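Local coordinates for protein 2-hydroxyisobutyryl-CoA synthetase (Aquincola tertiaricarbonis, PDB 6HDY) that belongs to the AMP-binding enzymes of the ANL clan, with a large nucleotide-binding part and a smaller C-terminal domain, at residues 253-258 with 272-277; 216-221 with 247-252; 372-377 with 408-413. One frame throughout, in Å; residues are numbered along the deposited sequence.

Contacts 1 and 2 sit in the buried core, their centres about 9 Å apart, and share neighbouring strands of one parallel sheet: C275 N meets F249 O and V272 packs on F249. Both line the pocket of 8LQ and the overlapping 3HL: contact 1 bonds the adenine amino group through D274 and C275, contact 2 brings S250 to the hydroxyl OAE, and both touch the adenine ring. Contact 2 adds aromatic packing. Contact 3 lies about 26 Å from contact 1 and 32 Å from contact 2, centre to centre. It joins a short hairpin to a loop of the C-terminal domain, partly buried, with an apolar inner part and charged residues R377 and D411 toward the surface.

Contact 1: 253-258 with 272-277; sequences PGASVP and VYDCGS. With 8LQ ([[(2~{R},3~{S},4~{R},5~{R})-5-(6-aminopurin-9-yl)-3,4-bis(oxidanyl)oxolan-2-yl]methoxy-oxidanyl-phosphoryl] (3~{S})-3-oxidanylbutanoate), chain C; 3HL ((3S)-3-hydroxybutanoic acid), chain B.
A255 and S256 rest on D274 where the loop after strand 246-249 of the central parallel sheet, turning toward helix 258-268, passes over the end of the edge strand 271-274. Residues 254-257 form a type I turn, and the side chain of D274 rises from the strand into it. Its CB lies 3.6 Å from A255 CB. CG stands anti to the backbone N (chi1 -165°), and from there the carboxylate divides its work between loop and ligand. OD2 takes the S256 hydroxyl, OG to OD2 2.8 Å, with the donor above the carboxylate plane, 42° out of it. OD1 accepts from the adenine amino group of 8LQ, N6 to OD1 3.1 Å, in a fairly straight bond (158° at the hydrogen). A water donates to the same OD1, its O 2.7 Å from D274 OD1. That water O accepts from A255 N at 3.1 Å, tying the turn's backbone to the carboxylate. OD1 is thus gripped twice and OD2 once, which fixes the rotation of the group and satisfies its oxygens in a buried setting. The negative charge probably polarises the amino group facing it. A255 CB sits against D274 on one hand and V272 CG1, at 3.9 Å, on the other. V272 also packs on F249 and on I264 of helix 258-268, which joins the loop contact to the apolar side of the sheet. Where the strand ends, G276 and S277 run on beside the site where 8LQ and 3HL are modelled in overlapping positions, and S277 OG bonds to N286 and F284. P253, at the start of the loop, brings its ring to the adenine, CG 3.7 Å from C2. The amino group's second bond runs to the backbone, N6 to C275 O at 2.8 Å.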
loop_
_atom_site.group_PDB
_atom_site.type_symbol
_atom_site.label_atom_id
_atom_site.label_comp_id
_atom_site.label_asym_id
_atom_site.label_seq_id
_atom_site.Cartn_x
_atom_site.Cartn_y
_atom_site.Cartn_z
ATOM N N PRO A 253 11.579 7.487 -17.273
ATOM C CA PRO A 253 11.182 7.691 -18.679
ATOM C C PRO A 253 10.482 6.440 -19.252
ATOM O O PRO A 253 10.623 5.333 -18.719
ATOM C CB PRO A 253 12.523 7.951 -19.397
ATOM C CG PRO A 253 13.492 8.315 -18.307
ATOM C CD PRO A 253 13.051 7.496 -17.131
ATOM N N GLY A 254 9.738 6.626 -20.333
ATOM C CA GLY A 254 9.044 5.526 -20.986
ATOM C C GLY A 254 7.810 5.993 -21.719
ATOM O O GLY A 254 7.676 5.754 -22.920
ATOM N N ALA A 255 6.928 6.696 -20.991
ATOM C CA ALA A 255 5.664 7.249 -21.466
ATOM C C ALA A 255 5.814 8.348 -22.533
ATOM O O ALA A 255 4.842 8.668 -23.224
ATOM C CB ALA A 255 4.831 7.722 -20.298
ATOM N N SER A 256 7.026 8.876 -22.715
ATOM C CA SER A 256 7.331 9.821 -23.801
ATOM C C SER A 256 8.492 9.287 -24.647
ATOM O O SER A 256 9.120 10.025 -25.408
ATOM C CB SER A 256 7.588 11.224 -23.265
ATOM O OG SER A 256 6.341 11.776 -22.874
ATOM N N VAL A 257 8.754 7.979 -24.513
ATOM C CA VAL A 257 9.806 7.280 -25.252
ATOM C C VAL A 257 9.157 6.574 -26.463
ATOM O O VAL A 257 8.278 5.729 -26.281
ATOM C CB VAL A 257 10.675 6.366 -24.337
ATOM C CG1 VAL A 257 11.592 5.464 -25.145
ATOM C CG2 VAL A 257 11.488 7.203 -23.356
ATOM N N PRO A 258 9.551 6.995 -27.689
ATOM C CA PRO A 258 8.935 6.479 -28.940
ATOM C C PRO A 258 8.431 5.015 -28.989
ATOM O O PRO A 258 7.199 4.812 -28.985
ATOM C CB PRO A 258 10.038 6.713 -29.960
ATOM C CG PRO A 258 10.657 7.992 -29.502
ATOM C CD PRO A 258 10.562 8.028 -27.998
ATOM N N VAL A 272 -1.686 6.275 -23.589
ATOM C CA VAL A 272 -0.674 6.354 -22.545
ATOM C C VAL A 272 -0.441 7.824 -22.212
ATOM O O VAL A 272 -0.356 8.644 -23.114
ATOM C CB VAL A 272 0.633 5.596 -22.930
ATOM C CG1 VAL A 272 1.819 6.047 -22.073
ATOM C CG2 VAL A 272 0.443 4.085 -22.814
ATOM N N TYR A 273 -0.385 8.164 -20.912
ATOM C CA TYR A 273 -0.099 9.529 -20.482
ATOM C C TYR A 273 1.129 9.562 -19.635
ATOM O O TYR A 273 1.328 8.661 -18.826
ATOM C CB TYR A 273 -1.284 10.153 -19.744
ATOM C CG TYR A 273 -2.492 10.273 -20.638
ATOM C CD1 TYR A 273 -2.443 11.029 -21.811
ATOM C CD2 TYR A 273 -3.645 9.541 -20.383
ATOM C CE1 TYR A 273 -3.539 11.111 -22.664
ATOM C CE2 TYR A 273 -4.761 9.642 -21.212
ATOM C CZ TYR A 273 -4.708 10.438 -22.344
ATOM O OH TYR A 273 -5.786 10.513 -23.183
ATOM N N ASP A 274 1.960 10.591 -19.838
ATOM C CA ASP A 274 3.179 10.824 -19.081
ATOM C C ASP A 274 2.888 11.888 -18.007
ATOM O O ASP A 274 2.189 12.870 -18.282
ATOM C CB ASP A 274 4.310 11.289 -20.017
ATOM C CG ASP A 274 5.740 11.234 -19.477
ATOM O OD1 ASP A 274 5.999 10.458 -18.528
ATOM O OD2 ASP A 274 6.619 11.897 -20.065
ATOM N N CYS A 275 3.373 11.639 -16.775
ATOM C CA CYS A 275 3.300 12.572 -15.647
ATOM C C CYS A 275 4.468 12.311 -14.697
ATOM O O CYS A 275 5.134 11.288 -14.822
ATOM C CB CYS A 275 1.945 12.544 -14.922
ATOM S SG CYS A 275 1.610 11.034 -13.978
ATOM N N GLY A 276 4.693 13.227 -13.760
ATOM C CA GLY A 276 5.673 13.017 -12.718
ATOM C C GLY A 276 6.927 13.845 -12.737
ATOM O O GLY A 276 7.698 13.801 -13.691
ATOM N N SER A 277 7.149 14.567 -11.635
ATOM C CA SER A 277 8.362 15.341 -11.374
ATOM C C SER A 277 9.172 14.524 -10.368
ATOM O O SER A 277 9.876 13.595 -10.763
ATOM C CB SER A 277 8.024 16.736 -10.842
ATOM O OG SER A 277 7.132 16.691 -9.739
HETATM N N9 8LQ C . 11.072 10.458 -13.131
HETATM C C8 8LQ C . 9.904 10.506 -12.469
HETATM N N7 8LQ C . 8.920 10.648 -13.350
HETATM C C5 8LQ C . 9.475 10.713 -14.572
HETATM C C6 8LQ C . 8.963 10.798 -15.820
HETATM N N6 8LQ C . 7.651 10.903 -15.956
HETATM N N1 8LQ C . 9.752 10.818 -16.911
HETATM C C2 8LQ C . 11.139 10.709 -16.783
HETATM N N3 8LQ C . 11.638 10.547 -15.499
HETATM C C4 8LQ C . 10.809 10.586 -14.429
HETATM C CAA 8LQ C . 6.632 10.103 -7.042
HETATM C CAZ 8LQ C . 6.615 10.121 -8.593
HETATM O OAE 8LQ C . 6.393 8.803 -9.085
HETATM C CAL 8LQ C . 7.932 10.652 -9.191
HETATM C CAS 8LQ C . 9.130 9.846 -8.673
HETATM O OAC 8LQ C . 9.379 8.742 -9.149
HETATM O OAQ 8LQ C . 9.811 10.415 -7.613
HETATM P PBC 8LQ C . 11.242 9.897 -7.118
HETATM O OAH 8LQ C . 10.972 8.423 -6.593
HETATM O OAD 8LQ C . 11.858 10.764 -6.098
HETATM O "O5'" 8LQ C . 12.128 9.891 -8.426
HETATM C "C5'" 8LQ C . 12.184 11.108 -9.167
HETATM C "C4'" 8LQ C . 13.038 10.912 -10.393
HETATM O "O4'" 8LQ C . 12.463 9.862 -11.216
HETATM C "C3'" 8LQ C . 12.936 12.141 -11.192
HETATM O "O3'" 8LQ C . 13.915 13.119 -10.741
HETATM C "C2'" 8LQ C . 13.242 11.602 -12.591
HETATM O "O2'" 8LQ C . 14.685 11.306 -12.757
HETATM C "C1'" 8LQ C . 12.459 10.309 -12.580
HETATM C CA 3HL B . 8.173 9.949 -8.557
HETATM C CB 3HL B . 7.729 10.361 -7.135
HETATM O OG1 3HL B . 6.523 11.118 -7.114
HETATM C CG2 3HL B . 7.499 9.168 -6.257
HETATM C C 3HL B . 7.145 10.441 -9.547
HETATM O OA 3HL B . 6.023 9.955 -9.531
HETATM O OB 3HL B . 7.500 11.540 -10.260
HETATM O O HOH W 1 7.366 8.106 -18.227
#

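Contact 2: 216-221 with 247-252; sequences AAFYGT and LFFSGE. With 8LQ ([[(2~{R},3~{S},4~{R},5~{R})-5-(6-aminopurin-9-yl)-3,4-bis(oxidanyl)oxolan-2-yl]methoxy-oxidanyl-phosphoryl] (3~{S})-3-oxidanylbutanoate), chain C; 3HL ((3S)-3-hydroxybutanoic acid), chain B.
The beta-alpha-beta unit of strand 217-220, helix 222-234 and strand 246-249 brings F218 and Y219 beside L247 and F248. F248 N bonds to F218 O at 2.8 Å, nearly along the C=O axis; S250 N to G220 O, at 3.4 Å, is weak. F248 CG takes the crowded position between backbone N and carbonyl carbon (chi1 71°). The Y219 and F248 side chains cross at about a right angle, with ring planes oblique at 55°, and Y219 CB lies over one face of the F248 ring, a CH-pi contact 4.0 Å from its centroid. These strands are neighbours in the five-stranded parallel sheet, and on its other face F218 CD1 meets L247 CD2 at 3.7 Å, while F249 CE1 comes to the edge of the F218 ring. G220 O lies in plane at the F249 ring edge. Toward the ligand the chemistry becomes polar: Y219 OH and S250 OG are 2.6 Å apart in a hydrogen bond, and a water links Y219 OH to S250 O. S250 OG also reaches 8LQ OAE (2.8 Å) and 3HL OA, modelled in overlapping positions. T221 OG1 caps helix 222-234 at Y224 N and bonds to F465 O; E252 OE2 bonds to S223 OG.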
loop_
_atom_site.group_PDB
_atom_site.type_symbol
_atom_site.label_atom_id
_atom_site.label_comp_id
_atom_site.label_asym_id
_atom_site.label_seq_id
_atom_site.Cartn_x
_atom_site.Cartn_y
_atom_site.Cartn_z
ATOM N N ALA A 216 -11.205 1.609 -16.252
ATOM C CA ALA A 216 -11.080 2.647 -17.265
ATOM C C ALA A 216 -9.662 3.218 -17.270
ATOM O O ALA A 216 -9.212 3.688 -18.314
ATOM C CB ALA A 216 -12.094 3.752 -17.020
ATOM N N ALA A 217 -8.959 3.188 -16.100
ATOM C CA ALA A 217 -7.621 3.750 -15.987
ATOM C C ALA A 217 -6.662 2.915 -15.144
ATOM O O ALA A 217 -7.078 2.190 -14.241
ATOM C CB ALA A 217 -7.681 5.189 -15.486
ATOM N N PHE A 218 -5.370 2.984 -15.496
ATOM C CA PHE A 218 -4.293 2.249 -14.824
ATOM C C PHE A 218 -3.180 3.193 -14.498
ATOM O O PHE A 218 -2.777 3.957 -15.367
ATOM C CB PHE A 218 -3.727 1.142 -15.733
ATOM C CG PHE A 218 -2.566 0.350 -15.163
ATOM C CD1 PHE A 218 -1.255 0.790 -15.321
ATOM C CD2 PHE A 218 -2.783 -0.854 -14.505
ATOM C CE1 PHE A 218 -0.196 0.060 -14.804
ATOM C CE2 PHE A 218 -1.718 -1.596 -14.010
ATOM C CZ PHE A 218 -0.433 -1.130 -14.153
ATOM N N TYR A 219 -2.626 3.085 -13.276
ATOM C CA TYR A 219 -1.458 3.845 -12.864
ATOM C C TYR A 219 -0.339 2.916 -12.409
ATOM O O TYR A 219 -0.579 1.986 -11.628
ATOM C CB TYR A 219 -1.785 4.871 -11.735
ATOM C CG TYR A 219 -0.534 5.514 -11.158
ATOM C CD1 TYR A 219 0.040 6.633 -11.759
ATOM C CD2 TYR A 219 0.120 4.955 -10.064
ATOM C CE1 TYR A 219 1.210 7.205 -11.255
ATOM C CE2 TYR A 219 1.304 5.501 -9.568
ATOM C CZ TYR A 219 1.841 6.628 -10.163
ATOM O OH TYR A 219 3.027 7.120 -9.692
ATOM N N GLY A 220 0.889 3.251 -12.818
ATOM C CA GLY A 220 2.110 2.607 -12.350
ATOM C C GLY A 220 3.311 3.139 -13.094
ATOM O O GLY A 220 3.262 4.259 -13.605
ATOM N N THR A 221 4.373 2.317 -13.208
ATOM C CA THR A 221 5.568 2.676 -13.996
ATOM C C THR A 221 5.418 2.143 -15.416
ATOM O O THR A 221 4.755 1.106 -15.598
ATOM C CB THR A 221 6.895 2.161 -13.382
ATOM O OG1 THR A 221 6.912 0.726 -13.369
ATOM C CG2 THR A 221 7.208 2.770 -11.990
ATOM N N LEU A 247 -3.696 4.495 -19.505
ATOM C CA LEU A 247 -2.669 4.114 -18.552
ATOM C C LEU A 247 -1.863 5.400 -18.376
ATOM O O LEU A 247 -1.546 6.048 -19.370
ATOM C CB LEU A 247 -1.772 2.986 -19.102
ATOM C CG LEU A 247 -2.461 1.665 -19.447
ATOM C CD1 LEU A 247 -2.762 1.596 -20.949
ATOM C CD2 LEU A 247 -1.590 0.471 -19.037
ATOM N N PHE A 248 -1.610 5.809 -17.133
ATOM C CA PHE A 248 -0.855 7.031 -16.856
ATOM C C PHE A 248 0.285 6.699 -15.933
ATOM O O PHE A 248 0.100 5.962 -14.982
ATOM C CB PHE A 248 -1.736 8.198 -16.395
ATOM C CG PHE A 248 -2.351 8.136 -15.013
ATOM C CD1 PHE A 248 -3.462 7.334 -14.763
ATOM C CD2 PHE A 248 -1.919 8.998 -14.002
ATOM C CE1 PHE A 248 -4.068 7.329 -13.500
ATOM C CE2 PHE A 248 -2.529 8.995 -12.743
ATOM C CZ PHE A 248 -3.578 8.140 -12.493
ATOM N N PHE A 249 1.479 7.124 -16.293
ATOM C CA PHE A 249 2.694 6.693 -15.609
ATOM C C PHE A 249 3.573 7.815 -15.126
ATOM O O PHE A 249 3.663 8.882 -15.753
ATOM C CB PHE A 249 3.560 5.807 -16.575
ATOM C CG PHE A 249 2.885 4.679 -17.341
ATOM C CD1 PHE A 249 2.308 3.601 -16.668
ATOM C CD2 PHE A 249 2.891 4.659 -18.740
ATOM C CE1 PHE A 249 1.712 2.554 -17.377
ATOM C CE2 PHE A 249 2.290 3.609 -19.446
ATOM C CZ PHE A 249 1.724 2.556 -18.764
ATOM N N SER A 250 4.316 7.502 -14.067
ATOM C CA SER A 250 5.352 8.351 -13.486
ATOM C C SER A 250 6.430 7.447 -12.889
ATOM O O SER A 250 6.220 6.235 -12.758
ATOM C CB SER A 250 4.759 9.286 -12.435
ATOM O OG SER A 250 4.553 8.597 -11.220
ATOM N N GLY A 251 7.584 8.026 -12.573
ATOM C CA GLY A 251 8.644 7.289 -11.906
ATOM C C GLY A 251 9.937 7.151 -12.664
ATOM O O GLY A 251 10.989 7.009 -12.044
ATOM N N GLU A 252 9.872 7.195 -14.006
ATOM C CA GLU A 252 11.025 6.973 -14.883
ATOM C C GLU A 252 10.626 7.298 -16.326
ATOM O O GLU A 252 9.435 7.297 -16.615
ATOM C CB GLU A 252 11.434 5.472 -14.822
ATOM C CG GLU A 252 10.259 4.529 -15.074
ATOM C CD GLU A 252 10.570 3.074 -15.335
ATOM O OE1 GLU A 252 11.707 2.639 -15.061
ATOM O OE2 GLU A 252 9.661 2.354 -15.791
HETATM N N9 8LQ C . 11.072 10.458 -13.131
HETATM C C8 8LQ C . 9.904 10.506 -12.469
HETATM N N7 8LQ C . 8.920 10.648 -13.350
HETATM C C5 8LQ C . 9.475 10.713 -14.572
HETATM C C6 8LQ C . 8.963 10.798 -15.820
HETATM N N6 8LQ C . 7.651 10.903 -15.956
HETATM N N1 8LQ C . 9.752 10.818 -16.911
HETATM C C2 8LQ C . 11.139 10.709 -16.783
HETATM N N3 8LQ C . 11.638 10.547 -15.499
HETATM C C4 8LQ C . 10.809 10.586 -14.429
HETATM C CAA 8LQ C . 6.632 10.103 -7.042
HETATM C CAZ 8LQ C . 6.615 10.121 -8.593
HETATM O OAE 8LQ C . 6.393 8.803 -9.085
HETATM C CAL 8LQ C . 7.932 10.652 -9.191
HETATM C CAS 8LQ C . 9.130 9.846 -8.673
HETATM O OAC 8LQ C . 9.379 8.742 -9.149
HETATM O OAQ 8LQ C . 9.811 10.415 -7.613
HETATM P PBC 8LQ C . 11.242 9.897 -7.118
HETATM O OAH 8LQ C . 10.972 8.423 -6.593
HETATM O OAD 8LQ C . 11.858 10.764 -6.098
HETATM O "O5'" 8LQ C . 12.128 9.891 -8.426
HETATM C "C5'" 8LQ C . 12.184 11.108 -9.167
HETATM C "C4'" 8LQ C . 13.038 10.912 -10.393
HETATM O "O4'" 8LQ C . 12.463 9.862 -11.216
HETATM C "C3'" 8LQ C . 12.936 12.141 -11.192
HETATM O "O3'" 8LQ C . 13.915 13.119 -10.741
HETATM C "C2'" 8LQ C . 13.242 11.602 -12.591
HETATM O "O2'" 8LQ C . 14.685 11.306 -12.757
HETATM C "C1'" 8LQ C . 12.459 10.309 -12.580
HETATM C CA 3HL B . 8.173 9.949 -8.557
HETATM C CB 3HL B . 7.729 10.361 -7.135
HETATM O OG1 3HL B . 6.523 11.118 -7.114
HETATM C CG2 3HL B . 7.499 9.168 -6.257
HETATM C C 3HL B . 7.145 10.441 -9.547
HETATM O OA 3HL B . 6.023 9.955 -9.531
HETATM O OB 3HL B . 7.500 11.540 -10.260
HETATM O O HOH W 2 5.038 5.041 -10.312
#

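Contact 3: 372-377 with 408-413; sequences DMFTIR and SAMDEL
I376 and L413 cross at about a right angle, their methyl ends meeting with I376 CD1 3.7 Å from L413 CD1. F374 stands across L413 in the same way: its ring comes to the same methyl, CE2 to L413 CD1 3.9 Å. One leucine branch therefore serves both inward residues of strand 374-376. M410 runs obliquely to I376. Its CB touches I376 CG1 at 3.8 Å, then the chain bends at chi3 (-69°), which sets CE near T375 O at 3.5 Å and beside I376 CG1 again. I376 lies between M410, which meets CG1, and L413, which meets CD1, and also packs on I381. Its CG1 branch sits beside the backbone N, while CG2, anti to that N, turns to the backbone and lies 3.5 Å from D411 O. Further out, R377 CG lies against the D411 carbonyl, 3.5 Å from D411 O. The R377 guanidinium and the D411 carboxylate come near without contact, NH1 and OD1 4.7 Å apart, an electrostatic attraction at most. The backbones are joined by R377 N to M410 O, 3.1 Å long and 148° at the hydrogen, with I376 CA touching the same oxygen. R377 takes a left-handed backbone conformation where the chain turns from strand 374-376 toward 379-381. On the inner side, F374 and L413 both pack on I386 of helix 383-391, while M410 reaches F477 of helix 474-486. T375 OG1 bonds to N380 across the hairpin. The sequence here agrees with the hinge motif of adenylate-forming enzymes, a two-stranded antiparallel hairpin near the hinge about which, in related enzymes, the C-terminal domain rotates, laid here against the loop leading into strand 413-419.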
loop_
_atom_site.group_PDB
_atom_site.type_symbol
_atom_site.label_atom_id
_atom_site.label_comp_id
_atom_site.label_asym_id
_atom_site.label_seq_id
_atom_site.Cartn_x
_atom_site.Cartn_y
_atom_site.Cartn_z
ATOM N N ASP A 372 22.918 9.781 -14.567
ATOM C CA ASP A 372 22.780 8.469 -15.189
ATOM C C ASP A 372 23.512 8.384 -16.533
ATOM O O ASP A 372 23.869 7.279 -16.972
ATOM C CB ASP A 372 21.303 8.080 -15.333
ATOM C CG ASP A 372 20.639 7.735 -14.013
ATOM O OD1 ASP A 372 21.365 7.624 -12.986
ATOM O OD2 ASP A 372 19.392 7.575 -14.000
ATOM N N MET A 373 23.705 9.549 -17.182
ATOM C CA MET A 373 24.393 9.675 -18.453
ATOM C C MET A 373 25.848 9.141 -18.342
ATOM O O MET A 373 26.516 9.353 -17.325
ATOM C CB MET A 373 24.376 11.149 -18.917
ATOM C CG MET A 373 25.070 11.380 -20.260
ATOM S SD MET A 373 26.445 12.572 -20.246
ATOM C CE MET A 373 27.702 11.644 -19.494
ATOM N N PHE A 374 26.312 8.461 -19.396
ATOM C CA PHE A 374 27.674 7.934 -19.521
ATOM C C PHE A 374 28.243 8.375 -20.869
ATOM O O PHE A 374 27.491 8.732 -21.781
ATOM C CB PHE A 374 27.709 6.406 -19.354
ATOM C CG PHE A 374 26.752 5.675 -20.268
ATOM C CD1 PHE A 374 25.430 5.462 -19.889
ATOM C CD2 PHE A 374 27.162 5.228 -21.518
ATOM C CE1 PHE A 374 24.532 4.830 -20.753
ATOM C CE2 PHE A 374 26.263 4.594 -22.382
ATOM C CZ PHE A 374 24.955 4.391 -21.990
ATOM N N THR A 375 29.566 8.370 -20.990
ATOM C CA THR A 375 30.240 8.814 -22.205
ATOM C C THR A 375 31.056 7.698 -22.860
ATOM O O THR A 375 31.869 7.051 -22.198
ATOM C CB THR A 375 31.057 10.080 -21.904
ATOM O OG1 THR A 375 30.154 11.093 -21.463
ATOM C CG2 THR A 375 31.818 10.599 -23.116
ATOM N N ILE A 376 30.830 7.489 -24.169
ATOM C CA ILE A 376 31.568 6.526 -24.987
ATOM C C ILE A 376 32.157 7.262 -26.203
ATOM O O ILE A 376 31.402 7.820 -26.997
ATOM C CB ILE A 376 30.750 5.249 -25.331
ATOM C CG1 ILE A 376 30.368 4.506 -24.033
ATOM C CG2 ILE A 376 31.578 4.330 -26.245
ATOM C CD1 ILE A 376 29.324 3.599 -24.119
ATOM N N ARG A 377 33.513 7.322 -26.285
ATOM C CA ARG A 377 34.309 8.012 -27.318
ATOM C C ARG A 377 33.835 9.462 -27.558
ATOM O O ARG A 377 33.503 9.850 -28.687
ATOM C CB ARG A 377 34.407 7.200 -28.625
ATOM C CG ARG A 377 35.494 6.128 -28.604
ATOM C CD ARG A 377 35.793 5.590 -29.997
ATOM N NE ARG A 377 36.467 6.575 -30.853
ATOM C CZ ARG A 377 37.692 6.432 -31.352
ATOM N NH1 ARG A 377 38.398 5.336 -31.096
ATOM N NH2 ARG A 377 38.219 7.381 -32.116
ATOM N N SER A 408 37.190 4.084 -15.869
ATOM C CA SER A 408 38.085 4.248 -17.022
ATOM C C SER A 408 37.270 4.668 -18.253
ATOM O O SER A 408 36.045 4.480 -18.260
ATOM C CB SER A 408 38.870 2.965 -17.290
ATOM O OG SER A 408 38.046 1.810 -17.277
ATOM N N ALA A 409 37.931 5.264 -19.276
ATOM C CA ALA A 409 37.243 5.698 -20.499
ATOM C C ALA A 409 36.775 4.505 -21.348
ATOM O O ALA A 409 37.498 3.508 -21.466
ATOM C CB ALA A 409 38.132 6.621 -21.316
ATOM N N MET A 410 35.544 4.593 -21.901
ATOM C CA MET A 410 34.982 3.523 -22.722
ATOM C C MET A 410 35.077 3.813 -24.206
ATOM O O MET A 410 34.680 4.895 -24.656
ATOM C CB MET A 410 33.535 3.233 -22.340
ATOM C CG MET A 410 33.389 2.584 -20.993
ATOM S SD MET A 410 31.654 2.414 -20.555
ATOM C CE MET A 410 31.199 4.121 -20.311
ATOM N N ASP A 411 35.593 2.826 -24.967
ATOM C CA ASP A 411 35.745 2.912 -26.419
ATOM C C ASP A 411 34.482 2.424 -27.142
ATOM O O ASP A 411 34.137 2.943 -28.213
ATOM C CB ASP A 411 36.977 2.120 -26.876
ATOM C CG ASP A 411 38.303 2.747 -26.464
ATOM O OD1 ASP A 411 38.458 3.981 -26.631
ATOM O OD2 ASP A 411 39.205 1.998 -26.018
ATOM N N GLU A 412 33.793 1.426 -26.546
ATOM C CA GLU A 412 32.582 0.828 -27.115
ATOM C C GLU A 412 31.486 0.666 -26.063
ATOM O O GLU A 412 31.753 0.655 -24.860
ATOM C CB GLU A 412 32.865 -0.553 -27.775
ATOM C CG GLU A 412 34.240 -0.743 -28.418
ATOM C CD GLU A 412 35.086 -1.826 -27.772
ATOM O OE1 GLU A 412 35.482 -1.663 -26.593
ATOM O OE2 GLU A 412 35.334 -2.853 -28.445
ATOM N N LEU A 413 30.253 0.486 -26.542
ATOM C CA LEU A 413 29.070 0.254 -25.744
ATOM C C LEU A 413 28.810 -1.254 -25.639
ATOM O O LEU A 413 28.654 -1.907 -26.660
ATOM C CB LEU A 413 27.872 0.976 -26.383
ATOM C CG LEU A 413 26.487 0.749 -25.730
ATOM C CD1 LEU A 413 26.458 1.222 -24.280
ATOM C CD2 LEU A 413 25.401 1.434 -26.523
#